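Local coordinates for protein calreticulin, putative (Trypanosoma cruzi, PDB 5HCF) that probably acts as a lectin-like chaperone, binding both carbohydrate and peptide parts of client proteins through its globular domain, at residues S72-C83 / Q217-V228; K32-S40 / L247-M258. All coordinates share one frame; numbering follows the deposited sequence.

Contact 1: residues S72-C83 / Q217-V228; sequences SFSVKHEQDLKC and QVESGSIFKDIV
V75 and F224 meet as a non-hydrogen-bonded antiparallel pair in the concanavalin-like β-sandwich of the legume lectin fold. Strand residues 72-76 and 223-228 are neighbours in one sheet, their axes 4.5 Å apart and 162° from parallel; at the far end both segments lead to strands 83-91 and 208-217, which are neighbours in the other sheet.

The tight part is the strand pair. V75 sets CG1 squarely over the F224 ring, 3.9 Å from its centroid, a CH-pi contact. The F73 and F224 side chains run side by side, with CE2 of F73 reaching the edge of the F224 ring. F8 and L45 touch F224 as well. S72, S74 and K76 pair by backbone bonds with V228, K225 and I223. One residue lies between S72 and S74 but two between their partners, a β bulge at D226 and I227, where F73 CA lies 3.3 Å from D226 O. K225 O takes two donors from S74: the backbone N at 2.9 Å, and OG from above the carbonyl plane.

Beyond the strand pair, Q79 has its CG between backbone N and carbonyl carbon (chi1 69°) and bends again at chi2. This brings its amide across to the turn, where NE2 donates to E219 O at 2.9 Å and to S222 OG, both nearly in the amide plane.

The solvent side is the far end, where D80 and K82 are exposed, held by few but well-formed bonds. C83 continues into the disulfide with C114. Here E219, bent at chi2, turns its carboxylate to the K82 and C83 backbone: OE1 accepts K82 N from above the carboxylate plane and C83 N on its syn side, the latter at 2.8 Å and almost straight, with an N-H...O angle of 176°.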
loop_
_atom_site.group_PDB
_atom_site.type_symbol
_atom_site.label_atom_id
_atom_site.label_comp_id
_atom_site.label_asym_id
_atom_site.label_seq_id
_atom_site.Cartn_x
_atom_site.Cartn_y
_atom_site.Cartn_z
ATOM N N SER A 72 0.561 6.472 2.188
ATOM C CA SER A 72 1.152 5.839 3.354
ATOM C C SER A 72 0.122 5.010 4.110
ATOM O O SER A 72 -1.057 5.371 4.167
ATOM C CB SER A 72 1.766 6.893 4.276
ATOM O OG SER A 72 2.619 6.292 5.233
ATOM N N PHE A 73 0.569 3.888 4.666
ATOM C CA PHE A 73 -0.262 3.068 5.537
ATOM C C PHE A 73 0.629 2.094 6.287
ATOM O O PHE A 73 1.781 1.881 5.905
ATOM C CB PHE A 73 -1.332 2.319 4.741
ATOM C CG PHE A 73 -0.815 1.102 4.018
ATOM C CD1 PHE A 73 -0.143 1.229 2.809
ATOM C CD2 PHE A 73 -1.009 -0.170 4.540
ATOM C CE1 PHE A 73 0.331 0.113 2.141
ATOM C CE2 PHE A 73 -0.540 -1.289 3.873
ATOM C CZ PHE A 73 0.131 -1.148 2.675
ATOM N N SER A 74 0.102 1.510 7.357
ATOM C CA SER A 74 0.858 0.531 8.128
ATOM C C SER A 74 0.127 -0.806 8.186
ATOM O O SER A 74 -1.103 -0.851 8.178
ATOM C CB SER A 74 1.123 1.048 9.544
ATOM O OG SER A 74 -0.093 1.290 10.232
ATOM N N VAL A 75 0.895 -1.892 8.228
ATOM C CA VAL A 75 0.347 -3.221 8.492
ATOM C C VAL A 75 1.126 -3.876 9.619
ATOM O O VAL A 75 2.352 -3.780 9.670
ATOM C CB VAL A 75 0.415 -4.141 7.266
ATOM C CG1 VAL A 75 -0.686 -5.188 7.334
ATOM C CG2 VAL A 75 0.311 -3.336 6.004
ATOM N N LYS A 76 0.418 -4.554 10.511
ATOM C CA LYS A 76 1.072 -5.294 11.577
ATOM C C LYS A 76 0.731 -6.770 11.450
ATOM O O LYS A 76 -0.427 -7.156 11.592
ATOM C CB LYS A 76 0.657 -4.761 12.950
ATOM C CG LYS A 76 1.337 -5.468 14.112
ATOM C CD LYS A 76 0.637 -5.208 15.441
ATOM C CE LYS A 76 1.522 -5.618 16.607
ATOM N NZ LYS A 76 0.730 -5.909 17.827
ATOM N N HIS A 77 1.737 -7.584 11.151
ATOM C CA HIS A 77 1.560 -9.029 11.062
ATOM C C HIS A 77 2.019 -9.705 12.351
ATOM O O HIS A 77 3.077 -10.337 12.380
ATOM C CB HIS A 77 2.344 -9.600 9.879
ATOM C CG HIS A 77 1.930 -9.046 8.550
ATOM N ND1 HIS A 77 0.631 -9.077 8.103
ATOM C CD2 HIS A 77 2.659 -8.457 7.572
ATOM C CE1 HIS A 77 0.571 -8.526 6.898
ATOM N NE2 HIS A 77 1.786 -8.143 6.557
ATOM N N GLU A 78 1.223 -9.579 13.408
ATOM C CA GLU A 78 1.591 -10.104 14.724
ATOM C C GLU A 78 1.358 -11.608 14.853
ATOM O O GLU A 78 1.783 -12.230 15.828
ATOM C CB GLU A 78 0.808 -9.368 15.820
ATOM C CG GLU A 78 -0.698 -9.336 15.599
ATOM C CD GLU A 78 -1.479 -9.009 16.864
ATOM O OE1 GLU A 78 -1.017 -8.155 17.650
ATOM O OE2 GLU A 78 -2.561 -9.602 17.069
ATOM N N GLN A 79 0.706 -12.189 13.853
ATOM C CA GLN A 79 0.252 -13.576 13.923
ATOM C C GLN A 79 1.284 -14.646 13.551
ATOM O O GLN A 79 0.983 -15.836 13.653
ATOM C CB GLN A 79 -0.991 -13.754 13.050
ATOM C CG GLN A 79 -0.736 -13.640 11.569
ATOM C CD GLN A 79 -0.989 -12.234 11.058
ATOM O OE1 GLN A 79 -0.691 -11.250 11.736
ATOM N NE2 GLN A 79 -1.551 -12.132 9.862
ATOM N N ASP A 80 2.479 -14.238 13.124
ATOM C CA ASP A 80 3.446 -15.160 12.510
ATOM C C ASP A 80 2.964 -15.513 11.120
ATOM O O ASP A 80 2.536 -16.633 10.853
ATOM C CB ASP A 80 3.648 -16.437 13.337
ATOM C CG ASP A 80 4.526 -16.217 14.550
ATOM O OD1 ASP A 80 5.508 -15.451 14.437
ATOM O OD2 ASP A 80 4.241 -16.819 15.611
ATOM N N LEU A 81 3.048 -14.538 10.230
ATOM C CA LEU A 81 2.566 -14.716 8.879
ATOM C C LEU A 81 3.543 -15.591 8.104
ATOM O O LEU A 81 4.751 -15.385 8.172
ATOM C CB LEU A 81 2.392 -13.354 8.200
ATOM C CG LEU A 81 1.818 -13.308 6.784
ATOM C CD1 LEU A 81 0.384 -13.804 6.771
ATOM C CD2 LEU A 81 1.903 -11.898 6.236
ATOM N N LYS A 82 3.014 -16.592 7.406
ATOM C CA LYS A 82 3.816 -17.395 6.484
ATOM C C LYS A 82 3.370 -17.136 5.050
ATOM O O LYS A 82 4.202 -16.964 4.162
ATOM C CB LYS A 82 3.731 -18.890 6.810
ATOM C CG LYS A 82 4.304 -19.253 8.166
ATOM C CD LYS A 82 5.795 -18.944 8.179
ATOM C CE LYS A 82 6.469 -19.370 9.467
ATOM N NZ LYS A 82 7.256 -20.616 9.239
ATOM N N CYS A 83 2.061 -17.084 4.829
ATOM C CA CYS A 83 1.531 -16.702 3.525
ATOM C C CYS A 83 0.359 -15.739 3.701
ATOM O O CYS A 83 -0.666 -16.094 4.287
ATOM C CB CYS A 83 1.099 -17.933 2.715
ATOM S SG CYS A 83 0.548 -17.554 1.016
ATOM N N GLN A 217 -5.101 -14.287 2.854
ATOM C CA GLN A 217 -4.321 -14.635 4.039
ATOM C C GLN A 217 -4.553 -16.070 4.493
ATOM O O GLN A 217 -5.691 -16.486 4.714
ATOM C CB GLN A 217 -4.627 -13.694 5.208
ATOM C CG GLN A 217 -3.897 -12.363 5.167
ATOM C CD GLN A 217 -3.922 -11.662 6.514
ATOM O OE1 GLN A 217 -4.969 -11.244 6.991
ATOM N NE2 GLN A 217 -2.763 -11.558 7.143
ATOM N N VAL A 218 -3.460 -16.818 4.629
ATOM C CA VAL A 218 -3.507 -18.141 5.237
ATOM C C VAL A 218 -3.565 -17.986 6.752
ATOM O O VAL A 218 -4.536 -18.393 7.390
ATOM C CB VAL A 218 -2.293 -19.006 4.866
ATOM C CG1 VAL A 218 -2.370 -20.344 5.594
ATOM C CG2 VAL A 218 -2.220 -19.213 3.356
ATOM N N GLU A 219 -2.511 -17.406 7.322
ATOM C CA GLU A 219 -2.498 -17.062 8.742
ATOM C C GLU A 219 -2.980 -15.625 8.910
ATOM O O GLU A 219 -2.257 -14.679 8.589
ATOM C CB GLU A 219 -1.097 -17.230 9.340
ATOM C CG GLU A 219 -0.459 -18.600 9.091
ATOM C CD GLU A 219 0.155 -18.739 7.695
ATOM O OE1 GLU A 219 0.356 -17.713 7.008
ATOM O OE2 GLU A 219 0.442 -19.882 7.283
ATOM N N SER A 220 -4.206 -15.463 9.397
ATOM C CA SER A 220 -4.798 -14.135 9.508
ATOM C C SER A 220 -4.406 -13.445 10.812
ATOM O O SER A 220 -3.662 -14.001 11.617
ATOM C CB SER A 220 -6.321 -14.222 9.385
ATOM O OG SER A 220 -6.887 -12.939 9.177
ATOM N N GLY A 221 -4.908 -12.228 11.008
ATOM C CA GLY A 221 -4.627 -11.469 12.211
ATOM C C GLY A 221 -3.956 -10.131 11.948
ATOM O O GLY A 221 -3.619 -9.411 12.885
ATOM N N SER A 222 -3.755 -9.796 10.676
ATOM C CA SER A 222 -3.084 -8.546 10.307
ATOM C C SER A 222 -3.919 -7.320 10.676
ATOM O O SER A 222 -5.147 -7.370 10.664
ATOM C CB SER A 222 -2.765 -8.523 8.810
ATOM O OG SER A 222 -1.768 -9.475 8.474
ATOM N N ILE A 223 -3.245 -6.223 11.005
ATOM C CA ILE A 223 -3.934 -4.989 11.366
ATOM C C ILE A 223 -3.458 -3.809 10.518
ATOM O O ILE A 223 -2.277 -3.462 10.519
ATOM C CB ILE A 223 -3.742 -4.659 12.858
ATOM C CG1 ILE A 223 -4.208 -5.833 13.723
ATOM C CG2 ILE A 223 -4.485 -3.369 13.231
ATOM C CD1 ILE A 223 -4.021 -5.605 15.202
ATOM N N PHE A 224 -4.389 -3.193 9.797
ATOM C CA PHE A 224 -4.083 -2.041 8.951
ATOM C C PHE A 224 -4.355 -0.741 9.697
ATOM O O PHE A 224 -5.339 -0.640 10.428
ATOM C CB PHE A 224 -4.910 -2.080 7.664
ATOM C CG PHE A 224 -4.546 -3.207 6.735
ATOM C CD1 PHE A 224 -5.001 -4.494 6.970
ATOM C CD2 PHE A 224 -3.753 -2.977 5.623
ATOM C CE1 PHE A 224 -4.670 -5.528 6.113
ATOM C CE2 PHE A 224 -3.420 -4.004 4.767
ATOM C CZ PHE A 224 -3.878 -5.280 5.010
ATOM N N LYS A 225 -3.483 0.247 9.520
ATOM C CA LYS A 225 -3.692 1.560 10.130
ATOM C C LYS A 225 -3.242 2.726 9.250
ATOM O O LYS A 225 -2.411 2.566 8.354
ATOM C CB LYS A 225 -2.966 1.651 11.475
ATOM C CG LYS A 225 -3.647 0.925 12.617
ATOM C CD LYS A 225 -2.796 0.976 13.882
ATOM C CE LYS A 225 -2.560 2.405 14.346
ATOM N NZ LYS A 225 -3.833 3.151 14.483
ATOM N N ASP A 226 -3.811 3.895 9.533
ATOM C CA ASP A 226 -3.347 5.171 9.005
ATOM C C ASP A 226 -3.091 5.186 7.500
ATOM O O ASP A 226 -1.960 5.409 7.053
ATOM C CB ASP A 226 -2.074 5.592 9.743
ATOM C CG ASP A 226 -2.300 5.777 11.232
ATOM O OD1 ASP A 226 -3.012 6.729 11.618
ATOM O OD2 ASP A 226 -1.769 4.964 12.018
ATOM N N ILE A 227 -4.141 4.953 6.718
ATOM C CA ILE A 227 -4.055 5.140 5.276
ATOM C C ILE A 227 -4.107 6.631 4.958
ATOM O O ILE A 227 -5.169 7.250 5.006
ATOM C CB ILE A 227 -5.179 4.400 4.534
ATOM C CG1 ILE A 227 -5.105 2.904 4.841
ATOM C CG2 ILE A 227 -5.086 4.643 3.033
ATOM C CD1 ILE A 227 -6.225 2.094 4.237
ATOM N N VAL A 228 -2.946 7.201 4.648
ATOM C CA VAL A 228 -2.833 8.630 4.377
ATOM C C VAL A 228 -2.524 8.910 2.913
ATOM O O VAL A 228 -1.698 8.236 2.300
ATOM C CB VAL A 228 -1.738 9.279 5.243
ATOM C CG1 VAL A 228 -1.733 10.783 5.048
ATOM C CG2 VAL A 228 -1.939 8.928 6.708
#

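Contact 2: residues K32-S40 / L247-M258; sequences KFYADAEKS and LKKAEADALKVM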
loop_
_atom_site.group_PDB
_atom_site.type_symbol
_atom_site.label_atom_id
_atom_site.label_comp_id
_atom_site.label_asym_id
_atom_site.label_seq_id
_atom_site.Cartn_x
_atom_site.Cartn_y
_atom_site.Cartn_z
ATOM N N LYS A 32 -3.430 -8.800 19.908
ATOM C CA LYS A 32 -3.045 -9.459 21.161
ATOM C C LYS A 32 -2.126 -8.614 22.035
ATOM O O LYS A 32 -2.241 -8.634 23.260
ATOM C CB LYS A 32 -2.343 -10.791 20.897
ATOM C CG LYS A 32 -3.144 -11.834 20.156
ATOM C CD LYS A 32 -2.434 -13.173 20.272
ATOM C CE LYS A 32 -1.017 -13.065 19.716
ATOM N NZ LYS A 32 -0.327 -14.377 19.612
ATOM N N PHE A 33 -1.209 -7.885 21.409
ATOM C CA PHE A 33 -0.367 -6.938 22.131
ATOM C C PHE A 33 -0.347 -5.606 21.393
ATOM O O PHE A 33 -0.508 -5.562 20.175
ATOM C CB PHE A 33 1.057 -7.482 22.291
ATOM C CG PHE A 33 1.851 -7.474 21.021
ATOM C CD1 PHE A 33 1.687 -8.473 20.080
ATOM C CD2 PHE A 33 2.765 -6.465 20.770
ATOM C CE1 PHE A 33 2.413 -8.464 18.911
ATOM C CE2 PHE A 33 3.498 -6.453 19.599
ATOM C CZ PHE A 33 3.321 -7.454 18.670
ATOM N N TYR A 34 -0.152 -4.518 22.130
ATOM C CA TYR A 34 -0.274 -3.188 21.547
ATOM C C TYR A 34 0.468 -2.130 22.359
ATOM O O TYR A 34 0.616 -2.255 23.576
ATOM C CB TYR A 34 -1.751 -2.810 21.431
ATOM C CG TYR A 34 -2.543 -3.191 22.659
ATOM C CD1 TYR A 34 -2.516 -2.396 23.797
ATOM C CD2 TYR A 34 -3.298 -4.356 22.691
ATOM C CE1 TYR A 34 -3.226 -2.741 24.927
ATOM C CE2 TYR A 34 -4.013 -4.710 23.822
ATOM C CZ TYR A 34 -3.972 -3.898 24.936
ATOM O OH TYR A 34 -4.679 -4.236 26.067
ATOM N N ALA A 35 0.936 -1.091 21.672
ATOM C CA ALA A 35 1.559 0.051 22.331
ATOM C C ALA A 35 0.534 0.838 23.147
ATOM O O ALA A 35 0.838 1.349 24.225
ATOM C CB ALA A 35 2.231 0.954 21.305
ATOM N N ASP A 36 -0.688 0.923 22.631
ATOM C CA ASP A 36 -1.747 1.676 23.293
ATOM C C ASP A 36 -3.105 1.067 22.949
ATOM O O ASP A 36 -3.412 0.848 21.782
ATOM C CB ASP A 36 -1.687 3.150 22.884
ATOM C CG ASP A 36 -2.723 4.000 23.593
ATOM O OD1 ASP A 36 -3.921 3.898 23.253
ATOM O OD2 ASP A 36 -2.336 4.775 24.493
ATOM N N ALA A 37 -3.914 0.800 23.971
ATOM C CA ALA A 37 -5.156 0.048 23.805
ATOM C C ALA A 37 -6.158 0.745 22.887
ATOM O O ALA A 37 -7.058 0.104 22.339
ATOM C CB ALA A 37 -5.787 -0.214 25.160
ATOM N N GLU A 38 -6.004 2.055 22.720
ATOM C CA GLU A 38 -6.902 2.815 21.858
ATOM C C GLU A 38 -6.232 3.290 20.566
ATOM O O GLU A 38 -6.802 3.143 19.483
ATOM C CB GLU A 38 -7.476 4.016 22.612
ATOM C CG GLU A 38 -8.495 3.645 23.685
ATOM C CD GLU A 38 -9.731 2.971 23.114
ATOM O OE1 GLU A 38 -10.028 3.184 21.918
ATOM O OE2 GLU A 38 -10.402 2.224 23.860
ATOM N N LYS A 39 -5.026 3.845 20.668
ATOM C CA LYS A 39 -4.362 4.383 19.482
ATOM C C LYS A 39 -3.808 3.287 18.576
ATOM O O LYS A 39 -3.496 3.543 17.412
ATOM C CB LYS A 39 -3.229 5.337 19.851
ATOM C CG LYS A 39 -3.664 6.582 20.592
ATOM C CD LYS A 39 -2.491 7.543 20.739
ATOM C CE LYS A 39 -1.484 7.071 21.785
ATOM N NZ LYS A 39 -0.601 8.198 22.206
ATOM N N SER A 40 -3.648 2.080 19.113
ATOM C CA SER A 40 -3.154 0.964 18.311
ATOM C C SER A 40 -4.292 0.276 17.575
ATOM O O SER A 40 -4.066 -0.663 16.812
ATOM C CB SER A 40 -2.402 -0.051 19.176
ATOM O OG SER A 40 -1.211 0.502 19.714
ATOM N N LEU A 247 4.632 5.492 18.746
ATOM C CA LEU A 247 4.179 4.244 19.353
ATOM C C LEU A 247 5.269 3.174 19.345
ATOM O O LEU A 247 5.113 2.120 19.961
ATOM C CB LEU A 247 2.939 3.718 18.625
ATOM C CG LEU A 247 1.716 4.635 18.554
ATOM C CD1 LEU A 247 0.566 3.929 17.847
ATOM C CD2 LEU A 247 1.297 5.099 19.948
ATOM N N LYS A 248 6.370 3.460 18.654
ATOM C CA LYS A 248 7.461 2.503 18.465
ATOM C C LYS A 248 7.980 1.953 19.790
ATOM O O LYS A 248 8.028 0.737 19.997
ATOM C CB LYS A 248 8.606 3.137 17.678
ATOM C CG LYS A 248 8.573 2.836 16.185
ATOM C CD LYS A 248 9.592 3.672 15.427
ATOM C CE LYS A 248 11.003 3.148 15.640
ATOM N NZ LYS A 248 11.265 1.922 14.834
ATOM N N LYS A 249 8.379 2.850 20.682
ATOM C CA LYS A 249 8.995 2.444 21.934
ATOM C C LYS A 249 8.043 1.610 22.781
ATOM O O LYS A 249 8.447 0.606 23.365
ATOM C CB LYS A 249 9.441 3.688 22.706
ATOM C CG LYS A 249 10.224 3.433 23.977
ATOM C CD LYS A 249 11.462 2.615 23.694
ATOM C CE LYS A 249 12.383 2.596 24.907
ATOM N NZ LYS A 249 13.555 1.691 24.706
ATOM N N ALA A 250 6.777 2.016 22.821
ATOM C CA ALA A 250 5.750 1.291 23.565
ATOM C C ALA A 250 5.451 -0.098 22.992
ATOM O O ALA A 250 5.395 -1.086 23.728
ATOM C CB ALA A 250 4.468 2.112 23.616
ATOM N N GLU A 251 5.253 -0.173 21.679
ATOM C CA GLU A 251 4.939 -1.440 21.020
ATOM C C GLU A 251 6.032 -2.492 21.202
ATOM O O GLU A 251 5.750 -3.644 21.533
ATOM C CB GLU A 251 4.684 -1.218 19.529
ATOM C CG GLU A 251 4.099 -2.422 18.816
ATOM C CD GLU A 251 4.047 -2.235 17.312
ATOM O OE1 GLU A 251 5.112 -1.992 16.704
ATOM O OE2 GLU A 251 2.944 -2.333 16.738
ATOM N N ALA A 252 7.278 -2.091 20.979
ATOM C CA ALA A 252 8.415 -2.991 21.134
ATOM C C ALA A 252 8.511 -3.539 22.562
ATOM O O ALA A 252 8.872 -4.698 22.764
ATOM C CB ALA A 252 9.703 -2.280 20.747
ATOM N N ASP A 253 8.188 -2.704 23.545
ATOM C CA ASP A 253 8.187 -3.134 24.940
ATOM C C ASP A 253 7.007 -4.059 25.218
ATOM O O ASP A 253 7.108 -4.998 26.013
ATOM C CB ASP A 253 8.148 -1.928 25.882
ATOM C CG ASP A 253 9.432 -1.119 25.849
ATOM O OD1 ASP A 253 10.426 -1.597 25.258
ATOM O OD2 ASP A 253 9.448 -0.004 26.413
ATOM N N ALA A 254 5.889 -3.794 24.551
ATOM C CA ALA A 254 4.722 -4.656 24.658
ATOM C C ALA A 254 5.026 -6.025 24.056
ATOM O O ALA A 254 4.609 -7.055 24.589
ATOM C CB ALA A 254 3.526 -4.023 23.975
ATOM N N LEU A 255 5.752 -6.023 22.941
ATOM C CA LEU A 255 6.165 -7.265 22.294
ATOM C C LEU A 255 7.100 -8.093 23.174
ATOM O O LEU A 255 6.964 -9.314 23.251
ATOM C CB LEU A 255 6.841 -6.975 20.953
ATOM C CG LEU A 255 7.364 -8.219 20.228
ATOM C CD1 LEU A 255 6.235 -9.186 19.882
ATOM C CD2 LEU A 255 8.140 -7.817 18.986
ATOM N N LYS A 256 8.040 -7.436 23.845
ATOM C CA LYS A 256 8.962 -8.157 24.714
ATOM C C LYS A 256 8.237 -8.756 25.905
ATOM O O LYS A 256 8.589 -9.835 26.377
ATOM C CB LYS A 256 10.093 -7.256 25.212
ATOM C CG LYS A 256 11.020 -7.974 26.196
ATOM C CD LYS A 256 12.249 -7.154 26.555
ATOM C CE LYS A 256 13.080 -7.842 27.642
ATOM N NZ LYS A 256 13.627 -9.171 27.243
ATOM N N VAL A 257 7.230 -8.043 26.394
ATOM C CA VAL A 257 6.445 -8.532 27.514
ATOM C C VAL A 257 5.716 -9.817 27.143
ATOM O O VAL A 257 5.743 -10.792 27.897
ATOM C CB VAL A 257 5.423 -7.488 27.986
ATOM C CG1 VAL A 257 4.410 -8.132 28.921
ATOM C CG2 VAL A 257 6.135 -6.325 28.671
ATOM N N MET A 258 5.064 -9.813 25.983
ATOM C CA MET A 258 4.410 -11.014 25.469
ATOM C C MET A 258 5.394 -12.098 24.998
ATOM O O MET A 258 4.977 -13.144 24.511
ATOM C CB MET A 258 3.484 -10.650 24.305
ATOM C CG MET A 258 2.607 -11.800 23.826
ATOM S SD MET A 258 2.021 -11.588 22.136
ATOM C CE MET A 258 3.409 -12.294 21.246
#
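K32 begins the contact at its exposed margin, its CE 4.2 Å from M258 SD, the two side chains crossing at about a right angle. F33 is the main insertion. Its CG sits between backbone N and carbonyl carbon (chi1 73°), which turns the ring onto the helix, where three kinds of neighbour meet it. L255 CD1 lies over one face, 4.0 Å from the ring centroid and 28° off the normal, a CH-pi contact. M258 SD comes in obliquely, 3.7 Å from F33 CD1, as a Met-aromatic contact. E251 O lies at the ring edge, near its plane. The ring is also engaged by K76 in a cation-pi interaction.

The CB of Y34 points away from the helix, and the residue contributes its backbone, with Y34 O 3.4 Å from A254 CB.

A35 then makes the closest approach. Its CB presses into the first turn, 3.2 Å from E251 N and 3.4 Å from A250 CB, with L247 O nearby. The small side chain is consistent with the two backbones coming so near, A35 CA lying 3.9 Å from E251 CA. The carboxylate of E251 has its own partner, T145.

From D36 the chain curls away from the helix. D36 OD1 accepts E38 N and K39 N from opposite faces of its plane, an Asx turn extended to an Asx motif, while D36 N donates to S40 OG. The curl returns K39 to the helix start, where its CE lies 3.9 Å from L247 CD2.

No hydrogen bond joins the two segments, so the interface is apolar side-chain and backbone packing: a helix near the C-terminus packed against the loop between strands 26-29 and 42-45 of a legume-lectin-like sandwich.

Contact 1 belongs to the buried body of the sandwich, its centre about 11 Å from that of the chain, whereas contact 2 is a surface contact about 23 Å out. Both use aromatic rings, but contact 1 adds main-chain and side-chain hydrogen bonds, while contact 2 has none between its segments and packs a loop on a helix. Their centres are about 15 Å apart and they touch. K225 NZ meets K39 O at 3.0 Å and E78 OE2 meets K32 N at 3.1 Å, both probable hydrogen bonds, so loop 32-40 reaches both segments of contact 1. Strand 145-152 is also common to them: T145 touches S74 and K76 and bonds to E251.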